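Long-range contact in O-phospho-L-seryl-tRNA:Cys-tRNA synthase (Methanocaldococcus jannaschii DSM 2661, PDB 5X6B), which probably converts phosphoserine attached to cysteine tRNA into cysteine, using pyridoxal phosphate, in the tRNA-dependent route to cysteine: residues R365-I379 with Y404-C416. Residues are numbered along the deposited sequence; the frame is centred on the assembly and turned at random.
Sequences RRGFFFYDELKKRGI and YVVNAIKEIVESC
Ile412 is the central apolar residue of this contact. CG2 lies anti to the backbone N and meets Phe370, with CD1 of the ring 3.9 Å from Ile412 CG2, and also Glu373 CB. The other branch ends in CD1, which packs against the same CB of Glu373 and lies over one face of the Arg377 guanidinium. Phe370 also touches Ile409 with the edge of its ring, while Leu374 covers one ring face. Toward Tyr404, Ile379 CD1 reaches Ala408 CB at 3.6 Å and also packs on Val405 and the tyrosine ring. At the other end, Cys416 SG sits at the edge of the Phe369 ring, 5.4 Å from the ring centroid. Helix 354-360 adds Ile359 to this corner.

Further out, the Tyr404 hydroxyl donates a hydrogen bond to the Arg377 carbonyl, with OH to O at 2.7 Å. The donor is tilted 34° from the carbonyl plane. A phenylalanine here would probably keep the ring packing on Ile379 but leave the Arg377 carbonyl without this donor. The Arg377 chain runs extended from CG to NE, carrying NH2 to a salt bridge with Glu411 OE1 at 2.8 Å. The guanidinium and carboxylate planes are 52° apart. Within 365-379, Arg365 forms a salt-bridge network with Asp372 and Glu373.

Gly378 takes a positive phi in the Schellman motif that ends helix 369-375. The N-to-C directions of the two short helical segments are 130° apart, a steep crossing. The pair probably belongs to the small C-terminal domain, with its three-stranded antiparallel sheet, consistent with fold type I pyridoxal phosphate enzymes.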
loop_
_atom_site.group_PDB
_atom_site.type_symbol
_atom_site.label_atom_id
_atom_site.label_comp_id
_atom_site.label_asym_id
_atom_site.label_seq_id
_atom_site.Cartn_x
_atom_site.Cartn_y
_atom_site.Cartn_z
ATOM N N ARG B 365 -18.456 33.331 -13.998
ATOM C CA ARG B 365 -17.894 32.310 -13.120
ATOM C C ARG B 365 -16.838 32.914 -12.192
ATOM O O ARG B 365 -16.492 32.326 -11.166
ATOM C CB ARG B 365 -17.303 31.164 -13.939
ATOM C CG ARG B 365 -18.348 30.312 -14.634
ATOM C CD ARG B 365 -17.716 29.349 -15.623
ATOM N NE ARG B 365 -17.022 30.051 -16.698
ATOM C CZ ARG B 365 -16.493 29.453 -17.762
ATOM N NH1 ARG B 365 -15.877 30.171 -18.693
ATOM N NH2 ARG B 365 -16.583 28.137 -17.901
ATOM N N ARG B 366 -16.319 34.074 -12.590
ATOM C CA ARG B 366 -15.571 34.973 -11.709
ATOM C C ARG B 366 -14.471 34.267 -10.913
ATOM O O ARG B 366 -14.531 34.177 -9.687
ATOM C CB ARG B 366 -16.560 35.681 -10.767
ATOM C CG ARG B 366 -15.987 36.771 -9.870
ATOM C CD ARG B 366 -17.097 37.418 -9.046
ATOM N NE ARG B 366 -16.596 38.442 -8.133
ATOM C CZ ARG B 366 -17.373 39.272 -7.442
ATOM N NH1 ARG B 366 -18.692 39.205 -7.568
ATOM N NH2 ARG B 366 -16.833 40.172 -6.631
ATOM N N GLY B 367 -13.468 33.748 -11.613
ATOM C CA GLY B 367 -12.341 33.126 -10.943
ATOM C C GLY B 367 -12.462 31.622 -10.803
ATOM O O GLY B 367 -11.461 30.926 -10.626
ATOM N N PHE B 368 -13.687 31.118 -10.865
ATOM C CA PHE B 368 -13.904 29.678 -10.936
ATOM C C PHE B 368 -13.828 29.228 -12.386
ATOM O O PHE B 368 -13.730 28.033 -12.672
ATOM C CB PHE B 368 -15.257 29.288 -10.337
ATOM C CG PHE B 368 -15.283 29.288 -8.837
ATOM C CD1 PHE B 368 -14.111 29.192 -8.109
ATOM C CD2 PHE B 368 -16.484 29.378 -8.154
ATOM C CE1 PHE B 368 -14.135 29.193 -6.724
ATOM C CE2 PHE B 368 -16.515 29.377 -6.773
ATOM C CZ PHE B 368 -15.337 29.286 -6.057
ATOM N N PHE B 369 -13.873 30.203 -13.293
ATOM C CA PHE B 369 -13.977 29.944 -14.725
ATOM C C PHE B 369 -12.880 29.011 -15.227
ATOM O O PHE B 369 -13.132 28.129 -16.043
ATOM C CB PHE B 369 -13.934 31.262 -15.506
ATOM C CG PHE B 369 -12.544 31.739 -15.818
ATOM C CD1 PHE B 369 -11.979 31.508 -17.064
ATOM C CD2 PHE B 369 -11.791 32.393 -14.858
ATOM C CE1 PHE B 369 -10.693 31.931 -17.349
ATOM C CE2 PHE B 369 -10.506 32.821 -15.138
ATOM C CZ PHE B 369 -9.958 32.592 -16.386
ATOM N N PHE B 370 -11.665 29.207 -14.727
ATOM C CA PHE B 370 -10.519 28.449 -15.194
ATOM C C PHE B 370 -10.660 26.993 -14.773
ATOM O O PHE B 370 -10.443 26.080 -15.572
ATOM C CB PHE B 370 -9.223 29.057 -14.658
ATOM C CG PHE B 370 -7.982 28.494 -15.285
ATOM C CD1 PHE B 370 -7.727 28.682 -16.635
ATOM C CD2 PHE B 370 -7.060 27.794 -14.524
ATOM C CE1 PHE B 370 -6.582 28.166 -17.218
ATOM C CE2 PHE B 370 -5.910 27.280 -15.099
ATOM C CZ PHE B 370 -5.671 27.466 -16.450
ATOM N N TYR B 371 -11.052 26.786 -13.521
ATOM C CA TYR B 371 -11.288 25.445 -13.003
ATOM C C TYR B 371 -12.389 24.731 -13.785
ATOM O O TYR B 371 -12.285 23.541 -14.073
ATOM C CB TYR B 371 -11.654 25.510 -11.521
ATOM C CG TYR B 371 -11.939 24.168 -10.886
ATOM C CD1 TYR B 371 -10.916 23.411 -10.331
ATOM C CD2 TYR B 371 -13.235 23.663 -10.832
ATOM C CE1 TYR B 371 -11.173 22.186 -9.743
ATOM C CE2 TYR B 371 -13.501 22.440 -10.250
ATOM C CZ TYR B 371 -12.467 21.708 -9.705
ATOM O OH TYR B 371 -12.728 20.491 -9.120
ATOM N N ASP B 372 -13.443 25.465 -14.126
ATOM C CA ASP B 372 -14.578 24.876 -14.818
ATOM C C ASP B 372 -14.237 24.604 -16.280
ATOM O O ASP B 372 -14.679 23.605 -16.857
ATOM C CB ASP B 372 -15.805 25.785 -14.707
ATOM C CG ASP B 372 -17.066 25.135 -15.254
ATOM O OD1 ASP B 372 -17.569 24.183 -14.616
ATOM O OD2 ASP B 372 -17.561 25.580 -16.312
ATOM N N GLU B 373 -13.441 25.488 -16.873
ATOM C CA GLU B 373 -13.024 25.321 -18.261
ATOM C C GLU B 373 -12.057 24.150 -18.416
ATOM O O GLU B 373 -11.977 23.541 -19.479
ATOM C CB GLU B 373 -12.385 26.608 -18.789
ATOM C CG GLU B 373 -13.368 27.723 -19.124
ATOM C CD GLU B 373 -14.387 27.323 -20.173
ATOM O OE1 GLU B 373 -14.000 26.681 -21.174
ATOM O OE2 GLU B 373 -15.580 27.649 -19.994
ATOM N N LEU B 374 -11.322 23.842 -17.351
ATOM C CA LEU B 374 -10.381 22.726 -17.363
ATOM C C LEU B 374 -11.099 21.391 -17.188
ATOM O O LEU B 374 -10.781 20.412 -17.864
ATOM C CB LEU B 374 -9.328 22.893 -16.262
ATOM C CG LEU B 374 -8.199 23.906 -16.460
ATOM C CD1 LEU B 374 -7.364 24.008 -15.203
ATOM C CD2 LEU B 374 -7.322 23.523 -17.636
ATOM N N LYS B 375 -12.059 21.356 -16.268
ATOM C CA LYS B 375 -12.821 20.143 -16.005
ATOM C C LYS B 375 -13.634 19.779 -17.242
ATOM O O LYS B 375 -13.768 18.604 -17.589
ATOM C CB LYS B 375 -13.729 20.325 -14.782
ATOM C CG LYS B 375 -15.104 19.686 -14.903
ATOM C CD LYS B 375 -16.111 20.374 -13.996
ATOM C CE LYS B 375 -17.446 19.644 -13.997
ATOM N NZ LYS B 375 -18.427 20.328 -13.113
ATOM N N LYS B 376 -14.145 20.806 -17.915
ATOM C CA LYS B 376 -14.891 20.638 -19.157
ATOM C C LYS B 376 -14.032 19.957 -20.225
ATOM O O LYS B 376 -14.550 19.327 -21.146
ATOM C CB LYS B 376 -15.393 21.997 -19.657
ATOM C CG LYS B 376 -16.354 21.934 -20.835
ATOM C CD LYS B 376 -17.251 23.167 -20.875
ATOM C CE LYS B 376 -18.352 23.030 -21.919
ATOM N NZ LYS B 376 -19.184 24.263 -22.020
ATOM N N ARG B 377 -12.717 20.078 -20.089
ATOM C CA ARG B 377 -11.792 19.457 -21.028
ATOM C C ARG B 377 -11.004 18.335 -20.361
ATOM O O ARG B 377 -9.928 17.955 -20.829
ATOM C CB ARG B 377 -10.846 20.506 -21.611
ATOM C CG ARG B 377 -11.566 21.775 -22.008
ATOM C CD ARG B 377 -10.753 22.647 -22.940
ATOM N NE ARG B 377 -11.505 23.838 -23.318
ATOM C CZ ARG B 377 -11.245 24.578 -24.390
ATOM N NH1 ARG B 377 -11.978 25.653 -24.653
ATOM N NH2 ARG B 377 -10.257 24.235 -25.204
ATOM N N GLY B 378 -11.542 17.815 -19.261
ATOM C CA GLY B 378 -10.988 16.634 -18.621
ATOM C C GLY B 378 -9.669 16.852 -17.908
ATOM O O GLY B 378 -8.825 15.954 -17.859
ATOM N N ILE B 379 -9.492 18.040 -17.339
ATOM C CA ILE B 379 -8.268 18.359 -16.613
ATOM C C ILE B 379 -8.581 18.909 -15.226
ATOM O O ILE B 379 -9.483 19.731 -15.056
ATOM C CB ILE B 379 -7.403 19.385 -17.383
ATOM C CG1 ILE B 379 -7.087 18.881 -18.793
ATOM C CG2 ILE B 379 -6.109 19.659 -16.638
ATOM C CD1 ILE B 379 -6.305 19.868 -19.626
ATOM N N TYR B 404 -1.630 17.875 -24.993
ATOM C CA TYR B 404 -3.052 18.078 -24.751
ATOM C C TYR B 404 -3.282 19.183 -23.726
ATOM O O TYR B 404 -4.055 20.114 -23.968
ATOM C CB TYR B 404 -3.709 16.786 -24.275
ATOM C CG TYR B 404 -5.192 16.929 -24.033
ATOM C CD1 TYR B 404 -6.101 16.733 -25.062
ATOM C CD2 TYR B 404 -5.684 17.281 -22.781
ATOM C CE1 TYR B 404 -7.455 16.872 -24.855
ATOM C CE2 TYR B 404 -7.037 17.427 -22.564
ATOM C CZ TYR B 404 -7.921 17.218 -23.605
ATOM O OH TYR B 404 -9.274 17.358 -23.402
ATOM N N VAL B 405 -2.606 19.065 -22.583
ATOM C CA VAL B 405 -2.738 20.029 -21.499
ATOM C C VAL B 405 -2.380 21.445 -21.947
ATOM O O VAL B 405 -3.128 22.395 -21.688
ATOM C CB VAL B 405 -1.849 19.648 -20.305
ATOM C CG1 VAL B 405 -1.872 20.752 -19.256
ATOM C CG2 VAL B 405 -2.293 18.314 -19.713
ATOM N N VAL B 406 -1.237 21.574 -22.620
ATOM C CA VAL B 406 -0.767 22.870 -23.103
ATOM C C VAL B 406 -1.759 23.506 -24.070
ATOM O O VAL B 406 -2.136 24.669 -23.906
ATOM C CB VAL B 406 0.600 22.750 -23.795
ATOM C CG1 VAL B 406 0.926 24.027 -24.540
ATOM C CG2 VAL B 406 1.685 22.431 -22.779
ATOM N N ASN B 407 -2.185 22.741 -25.073
ATOM C CA ASN B 407 -3.164 23.235 -26.035
ATOM C C ASN B 407 -4.465 23.613 -25.346
ATOM O O ASN B 407 -5.114 24.594 -25.713
ATOM C CB ASN B 407 -3.428 22.193 -27.126
ATOM C CG ASN B 407 -2.222 21.973 -28.022
ATOM O OD1 ASN B 407 -1.376 22.859 -28.173
ATOM N ND2 ASN B 407 -2.137 20.789 -28.621
ATOM N N ALA B 408 -4.830 22.829 -24.337
ATOM C CA ALA B 408 -6.048 23.066 -23.580
ATOM C C ALA B 408 -6.026 24.449 -22.949
ATOM O O ALA B 408 -6.931 25.251 -23.172
ATOM C CB ALA B 408 -6.224 22.001 -22.518
ATOM N N ILE B 409 -4.976 24.720 -22.176
ATOM C CA ILE B 409 -4.803 26.010 -21.510
ATOM C C ILE B 409 -4.803 27.169 -22.508
ATOM O O ILE B 409 -5.454 28.190 -22.278
ATOM C CB ILE B 409 -3.495 26.047 -20.693
ATOM C CG1 ILE B 409 -3.499 24.950 -19.629
ATOM C CG2 ILE B 409 -3.306 27.408 -20.043
ATOM C CD1 ILE B 409 -2.178 24.795 -18.907
ATOM N N LYS B 410 -4.078 27.003 -23.613
ATOM C CA LYS B 410 -4.042 28.007 -24.676
ATOM C C LYS B 410 -5.431 28.327 -25.210
ATOM O O LYS B 410 -5.785 29.491 -25.379
ATOM C CB LYS B 410 -3.156 27.542 -25.833
ATOM C CG LYS B 410 -1.667 27.585 -25.543
ATOM C CD LYS B 410 -0.876 27.228 -26.787
ATOM C CE LYS B 410 0.617 27.340 -26.546
ATOM N NZ LYS B 410 1.395 27.019 -27.778
ATOM N N GLU B 411 -6.215 27.290 -25.477
ATOM C CA GLU B 411 -7.555 27.480 -26.017
ATOM C C GLU B 411 -8.506 28.050 -24.974
ATOM O O GLU B 411 -9.505 28.676 -25.322
ATOM C CB GLU B 411 -8.107 26.164 -26.557
ATOM C CG GLU B 411 -7.343 25.610 -27.740
ATOM C CD GLU B 411 -7.719 24.179 -28.033
ATOM O OE1 GLU B 411 -8.611 23.649 -27.338
ATOM O OE2 GLU B 411 -7.117 23.580 -28.948
ATOM N N ILE B 412 -8.202 27.827 -23.696
ATOM C CA ILE B 412 -8.990 28.430 -22.629
ATOM C C ILE B 412 -8.825 29.943 -22.643
ATOM O O ILE B 412 -9.802 30.686 -22.734
ATOM C CB ILE B 412 -8.596 27.913 -21.234
ATOM C CG1 ILE B 412 -8.842 26.412 -21.119
ATOM C CG2 ILE B 412 -9.389 28.643 -20.163
ATOM C CD1 ILE B 412 -10.242 26.023 -21.432
ATOM N N VAL B 413 -7.574 30.387 -22.559
ATOM C CA VAL B 413 -7.266 31.808 -22.472
ATOM C C VAL B 413 -7.540 32.507 -23.799
ATOM O O VAL B 413 -7.651 33.730 -23.850
ATOM C CB VAL B 413 -5.800 32.044 -22.057
ATOM C CG1 VAL B 413 -5.491 31.299 -20.766
ATOM C CG2 VAL B 413 -4.858 31.606 -23.156
ATOM N N GLU B 414 -7.649 31.723 -24.869
ATOM C CA GLU B 414 -7.999 32.256 -26.180
ATOM C C GLU B 414 -9.507 32.451 -26.304
ATOM O O GLU B 414 -9.972 33.517 -26.700
ATOM C CB GLU B 414 -7.498 31.329 -27.287
ATOM C CG GLU B 414 -7.845 31.787 -28.697
ATOM C CD GLU B 414 -7.006 32.963 -29.160
ATOM O OE1 GLU B 414 -6.018 33.301 -28.475
ATOM O OE2 GLU B 414 -7.332 33.546 -30.215
ATOM N N SER B 415 -10.266 31.416 -25.958
ATOM C CA SER B 415 -11.718 31.465 -26.077
ATOM C C SER B 415 -12.330 32.437 -25.075
ATOM O O SER B 415 -13.371 33.039 -25.336
ATOM C CB SER B 415 -12.320 30.072 -25.885
ATOM O OG SER B 415 -12.020 29.564 -24.598
ATOM N N CYS B 416 -11.676 32.590 -23.929
ATOM C CA CYS B 416 -12.207 33.429 -22.865
ATOM C C CYS B 416 -11.641 34.844 -22.912
ATOM O O CYS B 416 -11.359 35.437 -21.871
ATOM C CB CYS B 416 -11.926 32.798 -21.501
ATOM S SG CYS B 416 -12.771 31.227 -21.224
#